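PDB 5HQA: alpha-glucosidase from Pseudoalteromonas sp. K8, which hydrolyses alpha-glucosides as a chloride-activated enzyme of glycoside hydrolase family 97 and binds the inhibitor acarbose and a calcium ion. Local coordinates for residues 6-14 against 23-31; 52-63 against 78-89. All blocks are in the same frame, centred on the assembly; numbering follows the deposited sequence.

Contacts 1 and 2 are two hairpins that follow in series along the N-terminal family 97 region, and they belong to different antiparallel sheets that pack against each other. Their centres lie about 15 Å apart, with the strand containing residues 30-42 leading from the first towards the second. They meet directly at both ends of segment 6-14: Pro6 CG approaches Gln79 O at 3.7 Å, while Ile14 CG2 touches Phe87 CZ at 3.7 Å and Ile14 O lies 3.7 Å from Ile54 CD1. Ile14 therefore bridges the apolar face of contact 1 and the Phe87 side of contact 2. Neither hairpin reaches the calcium site of Glu154, Glu437, Glu455 and Glu461 or the acarbose pocket.

Contact 1: residues 6-14 against 23-31; sequences PDGNIKIII and YSISFKNKT
Lys11 and Ser26 face each other across a hydrogen-bonded antiparallel pair, and the lysine runs from there towards the turn that leads from the second strand into the next one. Its CB lies 3.5 Å from Ser26 OG, and CG stays near the same oxygen. The chain is then extended, so that CD comes alongside Asn29 OD1 and CE closes on that oxygen at 3.5 Å. A bend at the last torsion (chi4 65°) sets NZ among three acceptors. It donates to Asn29 OD1 at 3.0 Å, from above the amide plane, and to Gly8 O at 2.7 Å, nearly in line with the carbonyl bond. The third is a water that also accepts from Asn29 N, donates to Asn9 O and is hydrogen-bonded to Ser26 OG. The ammonium group and this water thus tie the loop before the first strand to the turn after the second.

The two strands form a beta hairpin in the N-terminal region of the family 97 hydrolase. Reciprocal backbone bonds join Lys11 to Ser26 and Ile13 to Ser24, and Lys28 N adds one to Asn9 O at 2.8 Å, just where the type I' turn from Phe27 to Lys30 begins. Asp7 shapes the preceding loop through an Asx turn, its OD1 accepting from Asn9 N.

The other face is apolar. Ile10 divides its branches: CG1 meets the edge of the Phe27 ring at CD1 (3.7 Å), whereas CG2 touches Ile25 CG2 at 3.9 Å. Val108, Ile231 and Ile233 of the facing sheet cover this side. Phe27 carries Lys28 CG over one ring face, and Lys28 NZ continues to a salt bridge with Glu235; Tyr23 OH bonds to Glu131 O.

Contact 2: residues 52-63 against 78-89; sequences FKITKVQQQSTN and DQHNEVTVTFAK. With FMT (formic acid), chain I.
Phe52 takes Lys89 CB over the centre of its ring, a CH-pi contact of 3.6 Å to the centroid, at one end of a long, twisted beta hairpin whose 53-67 strand is the outermost of its sheet. A beta bulge at Thr55 shifts the register: Thr86 O accepts from Thr55 N, while Thr86 N donates to Lys56 O. Packing is tight on the face turned to the neighbouring sheet. Ile54 lies alongside Phe87, with CG1 only 3.4 Å from Phe87 CE1, and the same CG1 reaches Val85 CG1 at 3.8 Å. Ile14 backs Val85 and Phe87.

The opposite face is polar and wet. One water joins Gln58 NE2, Thr84 O and Thr86 OG1, which also bonds to Ser98 OG; a second joins Gln58 O, Gln60 NE2 and Thr84 OG1. Gln60 NE2 also donates to O2 of a formic acid molecule at 2.9 Å, also held by Arg100, which salt-bridges Glu82. With CG between its backbone N and carbonyl carbon (chi1 70°), the His80 ring sits between Asp78 and Glu82, bonded in its plane through ND1 to Asp78 OD1 (2.7 Å) and NE2 to Glu82 OE1 (3.2 Å), its CE1 against Thr62 CB. Back on the Ile54-Phe87 face, polar at its far end, Gln79 NE2 donates to Asn63 OD1 at 2.8 Å, standing 45° out of the asparagine carbonyl plane.

Contact 1: residues 6-14 against 23-31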
loop_
_atom_site.group_PDB
_atom_site.type_symbol
_atom_site.label_atom_id
_atom_site.label_comp_id
_atom_site.label_asym_id
_atom_site.label_seq_id
_atom_site.Cartn_x
_atom_site.Cartn_y
_atom_site.Cartn_z
ATOM N N PRO A 6 22.763 -12.870 -5.760
ATOM C CA PRO A 6 23.480 -13.151 -7.013
ATOM C C PRO A 6 24.732 -12.308 -7.204
ATOM O O PRO A 6 25.757 -12.840 -7.649
ATOM C CB PRO A 6 22.419 -12.860 -8.078
ATOM C CG PRO A 6 21.127 -13.197 -7.386
ATOM C CD PRO A 6 21.313 -12.714 -5.976
ATOM N N ASP A 7 24.699 -11.020 -6.855
ATOM C CA ASP A 7 25.887 -10.193 -7.035
ATOM C C ASP A 7 26.880 -10.312 -5.884
ATOM O O ASP A 7 27.958 -9.710 -5.952
ATOM C CB ASP A 7 25.497 -8.722 -7.261
ATOM C CG ASP A 7 24.837 -8.070 -6.048
ATOM O OD1 ASP A 7 24.814 -8.650 -4.942
ATOM O OD2 ASP A 7 24.335 -6.932 -6.210
ATOM N N GLY A 8 26.558 -11.079 -4.843
ATOM C CA GLY A 8 27.464 -11.293 -3.728
ATOM C C GLY A 8 27.453 -10.224 -2.653
ATOM O O GLY A 8 28.087 -10.421 -1.612
ATOM N N ASN A 9 26.751 -9.102 -2.856
ATOM C CA ASN A 9 26.851 -8.002 -1.899
ATOM C C ASN A 9 26.088 -8.263 -0.607
ATOM O O ASN A 9 26.494 -7.760 0.449
ATOM C CB ASN A 9 26.370 -6.704 -2.532
ATOM C CG ASN A 9 27.363 -6.162 -3.532
ATOM O OD1 ASN A 9 28.571 -6.320 -3.363
ATOM N ND2 ASN A 9 26.862 -5.540 -4.591
ATOM N N ILE A 10 24.999 -9.025 -0.654
ATOM C CA ILE A 10 24.251 -9.390 0.548
ATOM C C ILE A 10 24.608 -10.821 0.916
ATOM O O ILE A 10 24.518 -11.731 0.079
ATOM C CB ILE A 10 22.734 -9.239 0.342
ATOM C CG1 ILE A 10 22.380 -7.768 0.088
ATOM C CG2 ILE A 10 21.978 -9.771 1.566
ATOM C CD1 ILE A 10 20.922 -7.538 -0.269
ATOM N N LYS A 11 25.026 -11.022 2.158
ATOM C CA LYS A 11 25.447 -12.338 2.622
ATOM C C LYS A 11 24.714 -12.640 3.919
ATOM O O LYS A 11 24.774 -11.845 4.863
ATOM C CB LYS A 11 26.963 -12.390 2.824
ATOM C CG LYS A 11 27.781 -12.087 1.556
ATOM C CD LYS A 11 29.283 -12.300 1.794
ATOM C CE LYS A 11 30.114 -11.906 0.572
ATOM N NZ LYS A 11 30.025 -10.438 0.281
ATOM N N ILE A 12 24.028 -13.779 3.972
ATOM C CA ILE A 12 23.285 -14.198 5.157
ATOM C C ILE A 12 23.968 -15.425 5.736
ATOM O O ILE A 12 24.178 -16.414 5.024
ATOM C CB ILE A 12 21.812 -14.507 4.837
ATOM C CG1 ILE A 12 21.134 -13.320 4.148
ATOM C CG2 ILE A 12 21.064 -14.895 6.115
ATOM C CD1 ILE A 12 21.016 -13.472 2.640
ATOM N N ILE A 13 24.306 -15.368 7.023
ATOM C CA ILE A 13 24.894 -16.495 7.738
ATOM C C ILE A 13 23.855 -17.004 8.722
ATOM O O ILE A 13 23.374 -16.244 9.572
ATOM C CB ILE A 13 26.187 -16.118 8.472
ATOM C CG1 ILE A 13 27.258 -15.667 7.483
ATOM C CG2 ILE A 13 26.700 -17.315 9.264
ATOM C CD1 ILE A 13 28.489 -15.133 8.175
ATOM N N ILE A 14 23.509 -18.284 8.604
ATOM C CA ILE A 14 22.548 -18.938 9.481
ATOM C C ILE A 14 23.328 -19.859 10.410
ATOM O O ILE A 14 24.170 -20.644 9.954
ATOM C CB ILE A 14 21.489 -19.710 8.678
ATOM C CG1 ILE A 14 20.796 -18.783 7.670
ATOM C CG2 ILE A 14 20.468 -20.303 9.621
ATOM C CD1 ILE A 14 21.387 -18.832 6.265
ATOM N N TYR A 23 20.351 -15.841 12.635
ATOM C CA TYR A 23 20.910 -15.413 11.362
ATOM C C TYR A 23 21.514 -14.025 11.539
ATOM O O TYR A 23 21.174 -13.289 12.469
ATOM C CB TYR A 23 19.850 -15.412 10.238
ATOM C CG TYR A 23 18.888 -14.258 10.357
ATOM C CD1 TYR A 23 17.824 -14.307 11.252
ATOM C CD2 TYR A 23 19.067 -13.103 9.607
ATOM C CE1 TYR A 23 16.954 -13.233 11.389
ATOM C CE2 TYR A 23 18.208 -12.029 9.736
ATOM C CZ TYR A 23 17.155 -12.100 10.623
ATOM O OH TYR A 23 16.311 -11.025 10.746
ATOM N N SER A 24 22.437 -13.686 10.642
ATOM C CA SER A 24 22.992 -12.342 10.548
ATOM C C SER A 24 23.196 -12.015 9.075
ATOM O O SER A 24 23.223 -12.906 8.224
ATOM C CB SER A 24 24.315 -12.210 11.325
ATOM O OG SER A 24 25.313 -13.032 10.745
ATOM N N ILE A 25 23.316 -10.727 8.766
ATOM C CA ILE A 25 23.401 -10.286 7.377
ATOM C C ILE A 25 24.474 -9.218 7.258
ATOM O O ILE A 25 24.510 -8.274 8.055
ATOM C CB ILE A 25 22.057 -9.729 6.866
ATOM C CG1 ILE A 25 20.931 -10.759 7.045
ATOM C CG2 ILE A 25 22.186 -9.279 5.399
ATOM C CD1 ILE A 25 19.582 -10.246 6.611
ATOM N N SER A 26 25.336 -9.353 6.258
ATOM C CA SER A 26 26.268 -8.298 5.895
ATOM C C SER A 26 25.918 -7.733 4.523
ATOM O O SER A 26 25.340 -8.416 3.671
ATOM C CB SER A 26 27.710 -8.803 5.887
ATOM O OG SER A 26 27.900 -9.742 4.845
ATOM N N PHE A 27 26.274 -6.467 4.321
ATOM C CA PHE A 27 26.103 -5.795 3.041
ATOM C C PHE A 27 27.459 -5.225 2.669
ATOM O O PHE A 27 28.030 -4.439 3.434
ATOM C CB PHE A 27 25.040 -4.693 3.124
ATOM C CG PHE A 27 24.761 -4.008 1.805
ATOM C CD1 PHE A 27 24.333 -4.739 0.704
ATOM C CD2 PHE A 27 24.906 -2.632 1.674
ATOM C CE1 PHE A 27 24.067 -4.114 -0.514
ATOM C CE2 PHE A 27 24.633 -1.996 0.457
ATOM C CZ PHE A 27 24.212 -2.738 -0.634
ATOM N N LYS A 28 27.984 -5.645 1.515
ATOM C CA LYS A 28 29.330 -5.259 1.094
ATOM C C LYS A 28 30.339 -5.515 2.209
ATOM O O LYS A 28 31.207 -4.689 2.499
ATOM C CB LYS A 28 29.354 -3.805 0.636
ATOM C CG LYS A 28 28.428 -3.557 -0.534
ATOM C CD LYS A 28 28.380 -2.097 -0.873
ATOM C CE LYS A 28 27.872 -1.896 -2.275
ATOM N NZ LYS A 28 28.249 -0.535 -2.717
ATOM N N ASN A 29 30.184 -6.664 2.868
ATOM C CA ASN A 29 31.105 -7.176 3.874
ATOM C C ASN A 29 31.147 -6.331 5.137
ATOM O O ASN A 29 32.131 -6.378 5.876
ATOM C CB ASN A 29 32.520 -7.352 3.296
ATOM C CG ASN A 29 32.571 -8.434 2.231
ATOM O OD1 ASN A 29 31.937 -9.483 2.367
ATOM N ND2 ASN A 29 33.292 -8.171 1.150
ATOM N N LYS A 30 30.099 -5.563 5.410
ATOM C CA LYS A 30 29.903 -4.929 6.708
ATOM C C LYS A 30 28.614 -5.472 7.304
ATOM O O LYS A 30 27.572 -5.452 6.640
ATOM C CB LYS A 30 29.823 -3.401 6.588
ATOM C CG LYS A 30 31.040 -2.763 5.945
ATOM C CD LYS A 30 30.801 -1.286 5.687
ATOM C CE LYS A 30 31.934 -0.438 6.242
ATOM N NZ LYS A 30 32.188 0.782 5.417
ATOM N N THR A 31 28.679 -5.955 8.541
ATOM C CA THR A 31 27.481 -6.473 9.192
ATOM C C THR A 31 26.446 -5.366 9.356
ATOM O O THR A 31 26.739 -4.313 9.928
ATOM C CB THR A 31 27.835 -7.054 10.563
ATOM O OG1 THR A 31 28.874 -8.023 10.416
ATOM C CG2 THR A 31 26.616 -7.714 11.203
HETATM O O HOH W 1 28.293 -8.852 2.269
HETATM O O HOH W 2 27.279 -12.171 6.674
HETATM O O HOH W 3 24.810 -15.914 11.932
#

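Contact 2: residues 52-63 against 78-89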
loop_
_atom_site.group_PDB
_atom_site.type_symbol
_atom_site.label_atom_id
_atom_site.label_comp_id
_atom_site.label_asym_id
_atom_site.label_seq_id
_atom_site.Cartn_x
_atom_site.Cartn_y
_atom_site.Cartn_z
ATOM N N PHE A 52 18.162 -26.401 19.196
ATOM C CA PHE A 52 17.998 -26.843 17.819
ATOM C C PHE A 52 19.325 -26.700 17.081
ATOM O O PHE A 52 19.987 -25.659 17.180
ATOM C CB PHE A 52 16.905 -26.025 17.126
ATOM C CG PHE A 52 15.512 -26.495 17.439
ATOM C CD1 PHE A 52 14.901 -26.155 18.639
ATOM C CD2 PHE A 52 14.811 -27.282 16.533
ATOM C CE1 PHE A 52 13.617 -26.597 18.933
ATOM C CE2 PHE A 52 13.525 -27.719 16.815
ATOM C CZ PHE A 52 12.928 -27.381 18.022
ATOM N N LYS A 53 19.718 -27.744 16.348
ATOM C CA LYS A 53 20.962 -27.748 15.592
ATOM C C LYS A 53 20.670 -27.924 14.105
ATOM O O LYS A 53 19.698 -28.579 13.722
ATOM C CB LYS A 53 21.912 -28.867 16.071
ATOM C CG LYS A 53 22.307 -28.783 17.552
ATOM C CD LYS A 53 23.060 -27.495 17.846
ATOM C CE LYS A 53 23.257 -27.278 19.338
ATOM N NZ LYS A 53 23.660 -25.866 19.627
ATOM N N ILE A 54 21.532 -27.336 13.270
ATOM C CA ILE A 54 21.414 -27.501 11.822
ATOM C C ILE A 54 21.816 -28.918 11.441
ATOM O O ILE A 54 22.911 -29.383 11.780
ATOM C CB ILE A 54 22.286 -26.475 11.082
ATOM C CG1 ILE A 54 21.821 -25.044 11.383
ATOM C CG2 ILE A 54 22.262 -26.750 9.566
ATOM C CD1 ILE A 54 22.829 -23.973 10.967
ATOM N N THR A 55 20.931 -29.611 10.726
ATOM C CA THR A 55 21.215 -30.953 10.246
ATOM C C THR A 55 21.423 -31.026 8.742
ATOM O O THR A 55 22.098 -31.953 8.276
ATOM C CB THR A 55 20.074 -31.910 10.619
ATOM O OG1 THR A 55 18.858 -31.440 10.031
ATOM C CG2 THR A 55 19.901 -31.978 12.126
ATOM N N LYS A 56 20.876 -30.076 7.983
ATOM C CA LYS A 56 20.846 -30.159 6.531
ATOM C C LYS A 56 20.680 -28.761 5.951
ATOM O O LYS A 56 19.952 -27.936 6.515
ATOM C CB LYS A 56 19.694 -31.065 6.069
ATOM C CG LYS A 56 19.639 -31.325 4.582
ATOM C CD LYS A 56 18.681 -32.459 4.247
ATOM C CE LYS A 56 17.296 -32.171 4.758
ATOM N NZ LYS A 56 16.395 -33.339 4.565
ATOM N N VAL A 57 21.360 -28.497 4.832
ATOM C CA VAL A 57 21.104 -27.310 4.026
ATOM C C VAL A 57 20.886 -27.754 2.587
ATOM O O VAL A 57 21.568 -28.659 2.093
ATOM C CB VAL A 57 22.239 -26.265 4.122
ATOM C CG1 VAL A 57 22.452 -25.842 5.569
ATOM C CG2 VAL A 57 23.525 -26.790 3.536
ATOM N N GLN A 58 19.916 -27.134 1.920
ATOM C CA GLN A 58 19.607 -27.434 0.527
ATOM C C GLN A 58 19.664 -26.142 -0.270
ATOM O O GLN A 58 18.890 -25.217 -0.004
ATOM C CB GLN A 58 18.231 -28.086 0.413
ATOM C CG GLN A 58 18.153 -29.385 1.183
ATOM C CD GLN A 58 16.769 -29.980 1.167
ATOM O OE1 GLN A 58 16.409 -30.706 0.238
ATOM N NE2 GLN A 58 15.974 -29.672 2.194
ATOM N N GLN A 59 20.576 -26.079 -1.235
ATOM C CA GLN A 59 20.808 -24.879 -2.028
ATOM C C GLN A 59 20.164 -25.014 -3.399
ATOM O O GLN A 59 20.267 -26.060 -4.047
ATOM C CB GLN A 59 22.306 -24.624 -2.205
ATOM C CG GLN A 59 23.072 -24.543 -0.907
ATOM C CD GLN A 59 24.569 -24.607 -1.137
ATOM O OE1 GLN A 59 25.029 -24.737 -2.277
ATOM N NE2 GLN A 59 25.341 -24.518 -0.057
ATOM N N GLN A 60 19.513 -23.941 -3.843
ATOM C CA GLN A 60 18.999 -23.860 -5.200
ATOM C C GLN A 60 18.944 -22.390 -5.585
ATOM O O GLN A 60 19.303 -21.511 -4.800
ATOM C CB GLN A 60 17.643 -24.559 -5.333
ATOM C CG GLN A 60 16.551 -24.049 -4.441
ATOM C CD GLN A 60 15.464 -25.099 -4.231
ATOM O OE1 GLN A 60 15.055 -25.786 -5.168
ATOM N NE2 GLN A 60 15.010 -25.240 -2.993
ATOM N N SER A 61 18.518 -22.122 -6.811
ATOM C CA SER A 61 18.568 -20.749 -7.289
ATOM C C SER A 61 17.537 -20.566 -8.391
ATOM O O SER A 61 17.050 -21.536 -8.982
ATOM C CB SER A 61 19.966 -20.389 -7.796
ATOM O OG SER A 61 20.326 -21.234 -8.883
ATOM N N THR A 62 17.232 -19.299 -8.669
ATOM C CA THR A 62 16.199 -18.919 -9.618
ATOM C C THR A 62 16.720 -17.788 -10.487
ATOM O O THR A 62 17.363 -16.853 -9.994
ATOM C CB THR A 62 14.916 -18.475 -8.889
ATOM O OG1 THR A 62 14.361 -19.586 -8.173
ATOM C CG2 THR A 62 13.873 -17.939 -9.856
ATOM N N ASN A 63 16.437 -17.874 -11.784
ATOM C CA ASN A 63 16.734 -16.774 -12.702
ATOM C C ASN A 63 15.627 -16.780 -13.752
ATOM O O ASN A 63 15.779 -17.373 -14.820
ATOM C CB ASN A 63 18.109 -16.913 -13.339
ATOM C CG ASN A 63 18.390 -15.810 -14.328
ATOM O OD1 ASN A 63 17.732 -14.776 -14.321
ATOM N ND2 ASN A 63 19.364 -16.022 -15.190
ATOM N N ASP A 78 12.928 -12.206 -11.452
ATOM C CA ASP A 78 13.153 -12.923 -10.195
ATOM C C ASP A 78 14.513 -13.616 -10.287
ATOM O O ASP A 78 14.634 -14.672 -10.912
ATOM C CB ASP A 78 12.035 -13.936 -9.931
ATOM C CG ASP A 78 12.177 -14.639 -8.573
ATOM O OD1 ASP A 78 13.215 -14.463 -7.901
ATOM O OD2 ASP A 78 11.248 -15.378 -8.174
ATOM N N GLN A 79 15.536 -13.032 -9.665
ATOM C CA GLN A 79 16.869 -13.635 -9.612
ATOM C C GLN A 79 17.291 -13.714 -8.156
ATOM O O GLN A 79 17.471 -12.678 -7.508
ATOM C CB GLN A 79 17.882 -12.825 -10.414
ATOM C CG GLN A 79 17.593 -12.817 -11.899
ATOM C CD GLN A 79 18.464 -11.839 -12.680
ATOM O OE1 GLN A 79 18.846 -10.778 -12.174
ATOM N NE2 GLN A 79 18.771 -12.191 -13.927
ATOM N N HIS A 80 17.449 -14.928 -7.637
ATOM C CA HIS A 80 17.844 -15.058 -6.243
ATOM C C HIS A 80 18.539 -16.392 -6.035
ATOM O O HIS A 80 18.373 -17.334 -6.816
ATOM C CB HIS A 80 16.643 -14.918 -5.289
ATOM C CG HIS A 80 15.681 -16.069 -5.334
ATOM N ND1 HIS A 80 14.567 -16.078 -6.150
ATOM C CD2 HIS A 80 15.651 -17.236 -4.643
ATOM C CE1 HIS A 80 13.899 -17.206 -5.968
ATOM N NE2 HIS A 80 14.540 -17.928 -5.063
ATOM N N ASN A 81 19.347 -16.448 -4.983
ATOM C CA ASN A 81 19.836 -17.710 -4.458
ATOM C C ASN A 81 18.999 -18.082 -3.243
ATOM O O ASN A 81 18.494 -17.218 -2.528
ATOM C CB ASN A 81 21.314 -17.626 -4.083
ATOM C CG ASN A 81 22.202 -17.450 -5.288
ATOM O OD1 ASN A 81 21.965 -18.058 -6.337
ATOM N ND2 ASN A 81 23.227 -16.613 -5.159
ATOM N N GLU A 82 18.851 -19.381 -3.024
ATOM C CA GLU A 82 17.926 -19.901 -2.033
ATOM C C GLU A 82 18.635 -20.963 -1.209
ATOM O O GLU A 82 19.420 -21.749 -1.748
ATOM C CB GLU A 82 16.702 -20.487 -2.731
ATOM C CG GLU A 82 15.573 -20.971 -1.842
ATOM C CD GLU A 82 14.337 -21.310 -2.670
ATOM O OE1 GLU A 82 14.229 -20.809 -3.812
ATOM O OE2 GLU A 82 13.482 -22.080 -2.204
ATOM N N VAL A 83 18.385 -20.978 0.095
ATOM C CA VAL A 83 18.842 -22.082 0.930
ATOM C C VAL A 83 17.737 -22.431 1.913
ATOM O O VAL A 83 17.104 -21.547 2.498
ATOM C CB VAL A 83 20.164 -21.770 1.667
ATOM C CG1 VAL A 83 19.977 -20.673 2.717
ATOM C CG2 VAL A 83 20.744 -23.064 2.301
ATOM N N THR A 84 17.485 -23.727 2.069
ATOM C CA THR A 84 16.591 -24.227 3.100
ATOM C C THR A 84 17.453 -24.865 4.179
ATOM O O THR A 84 18.218 -25.798 3.898
ATOM C CB THR A 84 15.586 -25.222 2.528
ATOM O OG1 THR A 84 14.861 -24.592 1.464
ATOM C CG2 THR A 84 14.610 -25.658 3.608
ATOM N N VAL A 85 17.352 -24.341 5.398
ATOM C CA VAL A 85 18.149 -24.794 6.532
ATOM C C VAL A 85 17.231 -25.578 7.452
ATOM O O VAL A 85 16.209 -25.053 7.900
ATOM C CB VAL A 85 18.788 -23.612 7.276
ATOM C CG1 VAL A 85 19.678 -24.120 8.389
ATOM C CG2 VAL A 85 19.568 -22.738 6.302
ATOM N N THR A 86 17.578 -26.834 7.725
ATOM C CA THR A 86 16.759 -27.680 8.582
ATOM C C THR A 86 17.384 -27.742 9.967
ATOM O O THR A 86 18.585 -28.004 10.097
ATOM C CB THR A 86 16.615 -29.086 8.000
ATOM O OG1 THR A 86 15.927 -29.002 6.751
ATOM C CG2 THR A 86 15.813 -29.971 8.940
ATOM N N PHE A 87 16.567 -27.490 10.989
ATOM C CA PHE A 87 16.972 -27.543 12.386
ATOM C C PHE A 87 16.265 -28.702 13.067
ATOM O O PHE A 87 15.091 -28.973 12.792
ATOM C CB PHE A 87 16.610 -26.256 13.130
ATOM C CG PHE A 87 17.224 -25.018 12.555
ATOM C CD1 PHE A 87 18.463 -24.573 12.997
ATOM C CD2 PHE A 87 16.558 -24.283 11.589
ATOM C CE1 PHE A 87 19.030 -23.423 12.472
ATOM C CE2 PHE A 87 17.119 -23.133 11.067
ATOM C CZ PHE A 87 18.356 -22.701 11.510
ATOM N N ALA A 88 16.958 -29.362 13.985
ATOM C CA ALA A 88 16.338 -30.446 14.729
ATOM C C ALA A 88 16.832 -30.433 16.166
ATOM O O ALA A 88 17.994 -30.114 16.436
ATOM C CB ALA A 88 16.623 -31.808 14.089
ATOM N N LYS A 89 15.932 -30.782 17.078
ATOM C CA LYS A 89 16.214 -30.938 18.488
ATOM C C LYS A 89 15.802 -32.342 18.909
ATOM O O LYS A 89 14.690 -32.778 18.579
ATOM C CB LYS A 89 15.448 -29.880 19.313
ATOM C CG LYS A 89 15.583 -30.021 20.824
ATOM C CD LYS A 89 14.759 -28.947 21.526
ATOM C CE LYS A 89 14.961 -28.957 23.042
ATOM N NZ LYS A 89 14.373 -30.157 23.714
HETATM C C FMT I . 14.074 -27.547 -0.823
HETATM O O1 FMT I . 13.634 -27.606 0.325
HETATM O O2 FMT I . 13.368 -27.380 -1.823
HETATM O O HOH W 4 14.220 -31.576 5.648
HETATM O O HOH W 5 17.300 -28.480 4.421
HETATM O O HOH W 6 16.293 -24.486 -0.881
HETATM O O HOH W 7 15.464 -20.992 -6.213
#